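Local structure of devB protein (Vibrio cholerae O1 biovar eltor str. N16961, 1Y89) at residues Met43-Leu48 with Ala86-Lys91; Leu62-Gly67 with Ile92-Gln97. The protein probably hydrolyses 6-phosphogluconolactone to 6-phosphogluconate in the pentose phosphate pathway. One frame throughout, in Å; residues are numbered along the deposited sequence.

Contact 1 joins helix 39-48 to helix 80-89. Contact 2 joins strand 62-70 to the loop that follows helix 80-89. Their segments alternate along the chain, and their centres lie about 12 Å apart. Phe-89 connects them: its CE2 is 3.5 Å from CH2 of Trp-66, and its CE1 is 3.7 Å from CD2 of Phe-64. The side chain of Leu-48 is about 12 Å from a bound PE5, a polyether, and that of Leu-62 is about 9 Å from a bound PE5. Neither contact is touched by the other chain of the assembly.

Contact 1 of 2, residues Met43-Leu48 with Ala86-Lys91; sequences MLFKLL and ALLFSK
Helix 39-48 meets helix 80-89 at close range, with the CA atoms of Phe-45 and Leu-88 5.3 Å apart. No hydrogen bond joins the segments. Phe-45 sits at the middle. Its CB packs against CB of Leu-87 and CB of Leu-88, each at 3.9 Å. Its CG lies beside the backbone N, anti to the carbonyl carbon (chi1 -58°). CD1 of Leu-87 comes to the ring edge, near its plane, and the side chains of Phe-45 and Leu-88 cross at about a right angle. The two helices belong to the alpha/beta fold of the family; helix 53-56 and strand 62-70 of the mixed sheet come between them in sequence. A wider pi-type turn at 86-89 carries both leucines, and both point at helix 39-48. Leu-88 has CG anti to its backbone N (chi1 176°). Its CD1 lies 3.8 Å from CB of Leu-48, and its CD2 lies 3.8 Å from CD1 of Leu-48. Ile-57 and Trp-59 also touch Leu-48, and Ala-84 also touches Phe-45. At the exposed margin, Lys-46 and Leu-87 run alongside each other in the same direction. CG of Lys-46 is 4.1 Å from CD2 of Leu-87, while the amine turns off from helix 80-89.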
loop_
_atom_site.group_PDB
_atom_site.type_symbol
_atom_site.label_atom_id
_atom_site.label_comp_id
_atom_site.label_asym_id
_atom_site.label_seq_id
_atom_site.Cartn_x
_atom_site.Cartn_y
_atom_site.Cartn_z
HETATM N N MSE A 43 -9.879 4.764 18.061
HETATM C CA MSE A 43 -8.627 5.511 17.934
HETATM C C MSE A 43 -8.659 6.487 16.760
HETATM O O MSE A 43 -8.218 7.630 16.886
HETATM C CB MSE A 43 -7.471 4.547 17.747
HETATM C CG MSE A 43 -7.180 3.739 18.981
HETATM SE SE MSE A 43 -5.457 2.790 18.678
HETATM C CE MSE A 43 -4.276 4.377 18.286
ATOM N N LEU A 44 -9.171 6.030 15.614
ATOM C CA LEU A 44 -9.310 6.892 14.448
ATOM C C LEU A 44 -10.194 8.105 14.733
ATOM O O LEU A 44 -9.813 9.225 14.426
ATOM C CB LEU A 44 -9.831 6.112 13.223
ATOM C CG LEU A 44 -10.079 6.924 11.942
ATOM C CD1 LEU A 44 -8.772 7.623 11.444
ATOM C CD2 LEU A 44 -10.645 5.991 10.884
ATOM N N PHE A 45 -11.353 7.898 15.362
ATOM C CA PHE A 45 -12.257 9.015 15.682
ATOM C C PHE A 45 -11.590 10.062 16.568
ATOM O O PHE A 45 -11.774 11.259 16.368
ATOM C CB PHE A 45 -13.528 8.494 16.403
ATOM C CG PHE A 45 -14.312 7.464 15.590
ATOM C CD1 PHE A 45 -14.350 7.538 14.203
ATOM C CD2 PHE A 45 -15.033 6.455 16.232
ATOM C CE1 PHE A 45 -15.069 6.592 13.439
ATOM C CE2 PHE A 45 -15.752 5.509 15.486
ATOM C CZ PHE A 45 -15.783 5.588 14.085
ATOM N N LYS A 46 -10.848 9.614 17.578
ATOM C CA LYS A 46 -10.136 10.553 18.443
ATOM C C LYS A 46 -9.125 11.363 17.645
ATOM O O LYS A 46 -8.950 12.557 17.877
ATOM C CB LYS A 46 -9.477 9.821 19.636
ATOM C CG LYS A 46 -10.557 9.176 20.579
ATOM C CD LYS A 46 -9.964 8.629 21.871
ATOM C CE LYS A 46 -9.240 7.327 21.612
ATOM N NZ LYS A 46 -8.483 6.839 22.823
ATOM N N LEU A 47 -8.427 10.701 16.731
ATOM C CA LEU A 47 -7.459 11.412 15.911
ATOM C C LEU A 47 -8.154 12.408 14.957
ATOM O O LEU A 47 -7.709 13.559 14.785
ATOM C CB LEU A 47 -6.568 10.425 15.137
ATOM C CG LEU A 47 -5.528 11.058 14.187
ATOM C CD1 LEU A 47 -4.560 12.048 14.923
ATOM C CD2 LEU A 47 -4.719 10.014 13.442
ATOM N N LEU A 48 -9.227 11.959 14.314
ATOM C CA LEU A 48 -10.004 12.838 13.443
ATOM C C LEU A 48 -10.588 14.077 14.129
ATOM O O LEU A 48 -10.792 15.129 13.486
ATOM C CB LEU A 48 -11.136 12.042 12.753
ATOM C CG LEU A 48 -10.664 10.931 11.812
ATOM C CD1 LEU A 48 -11.921 10.149 11.313
ATOM C CD2 LEU A 48 -9.860 11.528 10.635
ATOM N N ALA A 86 -19.963 10.403 20.136
ATOM C CA ALA A 86 -19.311 10.886 21.357
ATOM C C ALA A 86 -17.865 11.294 21.085
ATOM O O ALA A 86 -17.414 12.363 21.559
ATOM C CB ALA A 86 -19.371 9.831 22.446
ATOM N N LEU A 87 -17.159 10.508 20.275
ATOM C CA LEU A 87 -15.714 10.761 20.084
ATOM C C LEU A 87 -15.385 11.747 18.962
ATOM O O LEU A 87 -14.349 12.428 19.012
ATOM C CB LEU A 87 -14.926 9.459 19.874
ATOM C CG LEU A 87 -14.941 8.454 21.051
ATOM C CD1 LEU A 87 -14.270 7.124 20.575
ATOM C CD2 LEU A 87 -14.242 9.001 22.297
ATOM N N LEU A 88 -16.246 11.778 17.941
ATOM C CA LEU A 88 -15.972 12.578 16.742
ATOM C C LEU A 88 -17.071 13.565 16.374
ATOM O O LEU A 88 -16.845 14.800 16.409
ATOM C CB LEU A 88 -15.658 11.683 15.522
ATOM C CG LEU A 88 -15.439 12.396 14.175
ATOM C CD1 LEU A 88 -14.284 13.473 14.292
ATOM C CD2 LEU A 88 -15.120 11.376 13.063
ATOM N N PHE A 89 -18.242 13.054 15.973
ATOM C CA PHE A 89 -19.204 13.954 15.316
ATOM C C PHE A 89 -19.572 15.133 16.201
ATOM O O PHE A 89 -19.707 16.252 15.716
ATOM C CB PHE A 89 -20.490 13.232 14.854
ATOM C CG PHE A 89 -20.226 12.002 14.047
ATOM C CD1 PHE A 89 -19.185 11.967 13.121
ATOM C CD2 PHE A 89 -21.033 10.874 14.203
ATOM C CE1 PHE A 89 -18.949 10.821 12.365
ATOM C CE2 PHE A 89 -20.786 9.738 13.468
ATOM C CZ PHE A 89 -19.734 9.710 12.551
ATOM N N SER A 90 -19.732 14.889 17.495
ATOM C CA SER A 90 -20.066 15.973 18.429
ATOM C C SER A 90 -18.917 16.993 18.622
ATOM O O SER A 90 -19.083 17.993 19.328
ATOM C CB SER A 90 -20.447 15.374 19.772
ATOM O OG SER A 90 -19.304 14.814 20.377
ATOM N N LYS A 91 -17.755 16.729 18.025
ATOM C CA LYS A 91 -16.581 17.592 18.210
ATOM C C LYS A 91 -16.209 18.332 16.932
ATOM O O LYS A 91 -15.165 19.008 16.892
ATOM C CB LYS A 91 -15.355 16.771 18.653
ATOM C CG LYS A 91 -15.610 15.733 19.713
ATOM C CD LYS A 91 -15.861 16.364 21.028
ATOM C CE LYS A 91 -16.105 15.303 22.059
ATOM N NZ LYS A 91 -16.432 15.951 23.346
#

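Contact 2 of 2, residues Leu62-Gly67 with Ile92-Gln97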
loop_
_atom_site.group_PDB
_atom_site.type_symbol
_atom_site.label_atom_id
_atom_site.label_comp_id
_atom_site.label_asym_id
_atom_site.label_seq_id
_atom_site.Cartn_x
_atom_site.Cartn_y
_atom_site.Cartn_z
ATOM N N LEU A 62 -17.604 14.462 2.866
ATOM C CA LEU A 62 -17.579 13.061 3.339
ATOM C C LEU A 62 -18.959 12.626 3.791
ATOM O O LEU A 62 -19.674 13.392 4.408
ATOM C CB LEU A 62 -16.567 12.886 4.498
ATOM C CG LEU A 62 -15.103 13.273 4.277
ATOM C CD1 LEU A 62 -14.225 12.871 5.457
ATOM C CD2 LEU A 62 -14.560 12.664 2.995
ATOM N N HIS A 63 -19.341 11.395 3.453
ATOM C CA HIS A 63 -20.590 10.810 3.914
ATOM C C HIS A 63 -20.274 9.550 4.679
ATOM O O HIS A 63 -19.569 8.677 4.165
ATOM C CB HIS A 63 -21.510 10.496 2.709
ATOM C CG HIS A 63 -22.039 11.733 2.055
ATOM N ND1 HIS A 63 -23.328 12.181 2.240
ATOM C CD2 HIS A 63 -21.412 12.680 1.309
ATOM C CE1 HIS A 63 -23.498 13.313 1.573
ATOM N NE2 HIS A 63 -22.346 13.642 1.007
ATOM N N PHE A 64 -20.756 9.461 5.909
ATOM C CA PHE A 64 -20.474 8.292 6.730
ATOM C C PHE A 64 -21.678 7.403 6.837
ATOM O O PHE A 64 -22.797 7.875 7.118
ATOM C CB PHE A 64 -20.000 8.682 8.148
ATOM C CG PHE A 64 -18.635 9.283 8.163
ATOM C CD1 PHE A 64 -17.549 8.601 7.623
ATOM C CD2 PHE A 64 -18.428 10.529 8.705
ATOM C CE1 PHE A 64 -16.252 9.170 7.638
ATOM C CE2 PHE A 64 -17.143 11.105 8.717
ATOM C CZ PHE A 64 -16.059 10.419 8.179
ATOM N N TRP A 65 -21.407 6.113 6.623
ATOM C CA TRP A 65 -22.401 5.057 6.754
ATOM C C TRP A 65 -21.749 4.022 7.666
ATOM O O TRP A 65 -20.574 4.178 8.002
ATOM C CB TRP A 65 -22.709 4.422 5.398
ATOM C CG TRP A 65 -23.167 5.394 4.344
ATOM C CD1 TRP A 65 -22.368 6.268 3.627
ATOM C CD2 TRP A 65 -24.490 5.564 3.857
ATOM N NE1 TRP A 65 -23.142 6.989 2.737
ATOM C CE2 TRP A 65 -24.439 6.554 2.837
ATOM C CE3 TRP A 65 -25.720 4.962 4.160
ATOM C CZ2 TRP A 65 -25.565 6.975 2.151
ATOM C CZ3 TRP A 65 -26.850 5.381 3.467
ATOM C CH2 TRP A 65 -26.761 6.385 2.469
ATOM N N TRP A 66 -22.518 3.016 8.076
ATOM C CA TRP A 66 -22.043 1.926 8.925
ATOM C C TRP A 66 -22.085 0.588 8.225
ATOM O O TRP A 66 -23.106 0.263 7.580
ATOM C CB TRP A 66 -22.812 1.902 10.265
ATOM C CG TRP A 66 -22.166 2.900 11.191
ATOM C CD1 TRP A 66 -21.227 2.647 12.160
ATOM C CD2 TRP A 66 -22.332 4.315 11.150
ATOM N NE1 TRP A 66 -20.817 3.823 12.726
ATOM C CE2 TRP A 66 -21.469 4.865 12.114
ATOM C CE3 TRP A 66 -23.128 5.184 10.365
ATOM C CZ2 TRP A 66 -21.397 6.256 12.363
ATOM C CZ3 TRP A 66 -23.048 6.565 10.599
ATOM C CH2 TRP A 66 -22.175 7.085 11.570
ATOM N N GLY A 67 -20.984 -0.181 8.323
ATOM C CA GLY A 67 -21.012 -1.557 7.777
ATOM C C GLY A 67 -21.971 -2.427 8.604
ATOM O O GLY A 67 -22.550 -3.403 8.125
ATOM N N ILE A 92 -17.005 18.172 15.876
ATOM C CA ILE A 92 -16.646 18.712 14.561
ATOM C C ILE A 92 -17.848 19.358 13.903
ATOM O O ILE A 92 -18.979 19.184 14.369
ATOM C CB ILE A 92 -16.053 17.637 13.582
ATOM C CG1 ILE A 92 -17.080 16.521 13.312
ATOM C CG2 ILE A 92 -14.682 17.145 14.067
ATOM C CD1 ILE A 92 -16.761 15.598 12.154
ATOM N N ASN A 93 -17.597 20.117 12.835
ATOM C CA ASN A 93 -18.672 20.752 12.092
ATOM C C ASN A 93 -18.940 20.014 10.788
ATOM O O ASN A 93 -18.299 20.251 9.762
ATOM C CB ASN A 93 -18.357 22.229 11.828
ATOM C CG ASN A 93 -19.552 22.991 11.270
ATOM O OD1 ASN A 93 -20.708 22.541 11.370
ATOM N ND2 ASN A 93 -19.283 24.162 10.677
HETATM N N MSE A 94 -19.909 19.121 10.832
HETATM C CA MSE A 94 -20.195 18.266 9.697
HETATM C C MSE A 94 -21.704 18.266 9.513
HETATM O O MSE A 94 -22.427 18.097 10.502
HETATM C CB MSE A 94 -19.703 16.851 9.996
HETATM C CG MSE A 94 -20.235 15.802 9.045
HETATM SE SE MSE A 94 -19.116 14.222 9.214
HETATM C CE MSE A 94 -19.669 13.334 7.449
ATOM N N PRO A 95 -22.186 18.437 8.258
ATOM C CA PRO A 95 -23.648 18.442 8.074
ATOM C C PRO A 95 -24.274 17.147 8.606
ATOM O O PRO A 95 -23.721 16.049 8.410
ATOM C CB PRO A 95 -23.829 18.557 6.550
ATOM C CG PRO A 95 -22.549 19.114 6.033
ATOM C CD PRO A 95 -21.455 18.636 6.987
ATOM N N ALA A 96 -25.416 17.291 9.290
ATOM C CA ALA A 96 -26.162 16.166 9.848
ATOM C C ALA A 96 -26.566 15.223 8.706
ATOM O O ALA A 96 -26.553 13.996 8.857
ATOM C CB ALA A 96 -27.405 16.673 10.617
ATOM N N GLN A 97 -26.875 15.811 7.552
ATOM C CA GLN A 97 -27.331 15.050 6.383
ATOM C C GLN A 97 -26.226 14.148 5.817
ATOM O O GLN A 97 -26.525 13.213 5.078
ATOM C CB GLN A 97 -27.906 15.988 5.282
ATOM C CG GLN A 97 -26.819 16.777 4.492
ATOM C CD GLN A 97 -27.340 17.965 3.697
ATOM O OE1 GLN A 97 -28.066 17.799 2.696
ATOM N NE2 GLN A 97 -26.950 19.190 4.120
#
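The selenomethionine at Met-94 reaches from a loop to the Phe-64 ring and sets its SE at the ring edge, making a Met-aromatic contact with selenium in place of sulfur. SE lies 4.8 Å from the ring centroid, 76° off the ring normal. It is 3.7 Å from CE2 of Phe-64 and 3.8 Å from CD2. The terminal CE also meets CD2 of Phe-64, at a tight 3.3 Å. Met-94 spans this distance because its chain is extended beyond CG, with CG anti to the backbone N (chi1 166°). The same methyl group approaches the strand at Leu-62, where it is 4.3 Å from CB; its distance to O of Leu-62 is doubtfully short. That carbonyl oxygen accepts a hydrogen bond from ND2 of Asn-98, which follows directly on the loop segment. No hydrogen bond joins the two segments themselves. Further along the loop, O of Gln-97 lies obliquely to the His-63 ring, 4.4 Å from ND1 of His-63. That nitrogen is hydrogen-bonded to NE2 of His-100. Trp-59 also packs on Met-94. Phe-64 makes backbone hydrogen bonds with Asn-98 and His-100, so the continuation of this loop runs beside strand 62-70. Within the sheet, strand 62-70 lies between strand 31-35 and strand 172-176, and Met-21 of helix 10-25 touches the side chains of Leu-62 and Phe-64.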